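Local coordinates for protein xyloglucan-specific endo-beta-1,4-glucanase BoGH9A (Bacteroides ovatus, PDB 6DHT) that cleaves internal beta-1,4-glucosidic linkages in the xyloglucan backbone, releasing xyloglucan oligosaccharides, at residues L194-R199 with S563-A568. Sequence-based numbering, arbitrary orientation.
Sequences LDYFSR and SLDALA. With EDO (1,2-ethanediol), chain H.
Tyr196 OH donates a hydrogen bond to Asp565 OD2, with 2.7 Å between the two oxygens. OD2 accepts it through its anti lone pair, the one turned away from OD1. It lies at the edge of the phenol ring, in the ring plane, and also stands 3.3 Å from Tyr196 CE1. The side chains cross at about a right angle, and the ring and carboxylate planes are 81° apart. The other carboxylate oxygen, OD1, is hydrogen-bonded to Tyr26 OH. Asp565 is buried and takes a tyrosine hydroxyl on each oxygen, which probably fixes the rotation of its carboxylate. Tyr196 reaches across because its CG is anti to the backbone N (chi1 -177°), which carries the ring out from helix 194-199. The contact joins this short helix to the C-terminal helix 551-567, away from the probable catalytic residues and the bound metal ions. Both helices belong to the alpha-helical catalytic domain of glycoside hydrolase family 9, whose fold is an (alpha/alpha)6 barrel. Toward the CB end of the ring, Ala566 CB makes an off-centre CH-pi contact, 4.1 Å from the centroid of the Tyr196 ring. Its closest ring atom is Tyr196 CD1, at 3.7 Å. The small methyl is consistent with the close backbones, Tyr196 CA lying 6.3 Å from Ala566 CA. A leucine in place of Tyr196 has no hydroxyl and no ring, and would probably leave the buried Asp565 carboxylate without one of its two tyrosine partners and more able to turn. Within helix 194-199, Tyr196 CD2 sits over the centre of the Phe197 ring, 3.9 Å above its plane. The Tyr196 side chain also touches Ala108 of helix 105-117.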
loop_
_atom_site.group_PDB
_atom_site.type_symbol
_atom_site.label_atom_id
_atom_site.label_comp_id
_atom_site.label_asym_id
_atom_site.label_seq_id
_atom_site.Cartn_x
_atom_site.Cartn_y
_atom_site.Cartn_z
ATOM N N LEU A 194 1.474 -17.941 0.969
ATOM C CA LEU A 194 2.272 -18.420 -0.142
ATOM C C LEU A 194 1.463 -19.078 -1.242
ATOM O O LEU A 194 1.717 -18.854 -2.416
ATOM C CB LEU A 194 3.363 -19.399 0.370
ATOM C CG LEU A 194 4.448 -18.774 1.273
ATOM C CD1 LEU A 194 5.443 -19.837 1.773
ATOM C CD2 LEU A 194 5.198 -17.696 0.585
ATOM N N ASP A 195 0.516 -19.950 -0.867
ATOM C CA ASP A 195 -0.305 -20.648 -1.860
ATOM C C ASP A 195 -1.128 -19.659 -2.679
ATOM O O ASP A 195 -1.230 -19.774 -3.891
ATOM C CB ASP A 195 -1.246 -21.687 -1.203
ATOM C CG ASP A 195 -0.540 -22.943 -0.759
ATOM O OD1 ASP A 195 0.637 -23.164 -1.129
ATOM O OD2 ASP A 195 -1.207 -23.706 -0.025
ATOM N N TYR A 196 -1.705 -18.673 -2.002
ATOM C CA TYR A 196 -2.521 -17.659 -2.672
ATOM C C TYR A 196 -1.729 -16.962 -3.766
ATOM O O TYR A 196 -2.162 -16.848 -4.910
ATOM C CB TYR A 196 -3.014 -16.621 -1.658
ATOM C CG TYR A 196 -3.935 -15.558 -2.233
ATOM C CD1 TYR A 196 -5.299 -15.786 -2.330
ATOM C CD2 TYR A 196 -3.447 -14.349 -2.699
ATOM C CE1 TYR A 196 -6.174 -14.825 -2.860
ATOM C CE2 TYR A 196 -4.306 -13.375 -3.226
ATOM C CZ TYR A 196 -5.646 -13.629 -3.327
ATOM O OH TYR A 196 -6.459 -12.633 -3.846
ATOM N N PHE A 197 -0.534 -16.509 -3.408
ATOM C CA PHE A 197 0.282 -15.802 -4.369
ATOM C C PHE A 197 0.908 -16.694 -5.431
ATOM O O PHE A 197 1.184 -16.237 -6.536
ATOM C CB PHE A 197 1.305 -14.949 -3.648
ATOM C CG PHE A 197 0.680 -13.776 -2.949
ATOM C CD1 PHE A 197 0.128 -12.730 -3.683
ATOM C CD2 PHE A 197 0.640 -13.710 -1.580
ATOM C CE1 PHE A 197 -0.480 -11.654 -3.033
ATOM C CE2 PHE A 197 0.032 -12.627 -0.936
ATOM C CZ PHE A 197 -0.512 -11.612 -1.674
ATOM N N SER A 198 1.090 -17.976 -5.120
ATOM C CA SER A 198 1.607 -18.900 -6.119
ATOM C C SER A 198 0.606 -19.115 -7.233
ATOM O O SER A 198 0.980 -19.204 -8.396
ATOM C CB SER A 198 1.965 -20.237 -5.467
ATOM O OG SER A 198 2.462 -21.136 -6.445
ATOM N N ARG A 199 -0.675 -19.142 -6.875
ATOM C CA ARG A 199 -1.755 -19.352 -7.830
ATOM C C ARG A 199 -2.205 -18.093 -8.572
ATOM O O ARG A 199 -2.817 -18.178 -9.631
ATOM C CB ARG A 199 -2.965 -19.946 -7.119
ATOM C CG ARG A 199 -2.708 -21.318 -6.515
ATOM C CD ARG A 199 -3.985 -21.866 -5.927
ATOM N NE ARG A 199 -3.769 -23.180 -5.316
ATOM C CZ ARG A 199 -3.868 -24.340 -5.968
ATOM N NH1 ARG A 199 -4.188 -24.363 -7.259
ATOM N NH2 ARG A 199 -3.647 -25.482 -5.327
ATOM N N SER A 563 -4.931 -10.175 1.523
ATOM C CA SER A 563 -5.135 -10.947 2.746
ATOM C C SER A 563 -6.614 -11.192 3.052
ATOM O O SER A 563 -6.978 -12.294 3.455
ATOM C CB SER A 563 -4.416 -10.310 3.936
ATOM O OG SER A 563 -4.917 -9.038 4.269
ATOM N N LEU A 564 -7.476 -10.203 2.835
ATOM C CA LEU A 564 -8.908 -10.403 3.057
ATOM C C LEU A 564 -9.480 -11.415 2.078
ATOM O O LEU A 564 -10.353 -12.230 2.448
ATOM C CB LEU A 564 -9.672 -9.079 2.961
ATOM C CG LEU A 564 -9.433 -8.063 4.067
ATOM C CD1 LEU A 564 -10.266 -6.832 3.849
ATOM C CD2 LEU A 564 -9.654 -8.635 5.478
ATOM N N ASP A 565 -9.046 -11.384 0.829
ATOM C CA ASP A 565 -9.476 -12.394 -0.143
ATOM C C ASP A 565 -8.944 -13.792 0.222
ATOM O O ASP A 565 -9.702 -14.774 0.240
ATOM C CB ASP A 565 -9.059 -12.006 -1.556
ATOM C CG ASP A 565 -9.709 -12.851 -2.607
ATOM O OD1 ASP A 565 -10.965 -13.034 -2.563
ATOM O OD2 ASP A 565 -9.012 -13.303 -3.522
ATOM N N ALA A 566 -7.663 -13.901 0.547
ATOM C CA ALA A 566 -7.083 -15.192 0.929
ATOM C C ALA A 566 -7.802 -15.778 2.127
ATOM O O ALA A 566 -8.035 -16.997 2.160
ATOM C CB ALA A 566 -5.649 -15.038 1.230
ATOM N N LEU A 567 -8.128 -14.953 3.114
ATOM C CA LEU A 567 -8.743 -15.445 4.358
ATOM C C LEU A 567 -10.221 -15.817 4.227
ATOM O O LEU A 567 -10.773 -16.502 5.095
ATOM C CB LEU A 567 -8.536 -14.444 5.499
ATOM C CG LEU A 567 -7.090 -14.377 6.030
ATOM C CD1 LEU A 567 -6.941 -13.185 6.915
ATOM C CD2 LEU A 567 -6.711 -15.663 6.809
ATOM N N ALA A 568 -10.861 -15.399 3.145
ATOM C CA ALA A 568 -12.301 -15.614 2.995
ATOM C C ALA A 568 -12.669 -17.080 2.845
ATOM O O ALA A 568 -13.800 -17.477 3.128
ATOM C CB ALA A 568 -12.830 -14.814 1.814
HETATM C C1 EDO H . 4.028 -20.802 -10.466
HETATM O O1 EDO H . 4.681 -19.849 -11.311
HETATM C C2 EDO H . 4.522 -20.565 -9.046
HETATM O O2 EDO H . 4.110 -19.254 -8.661
#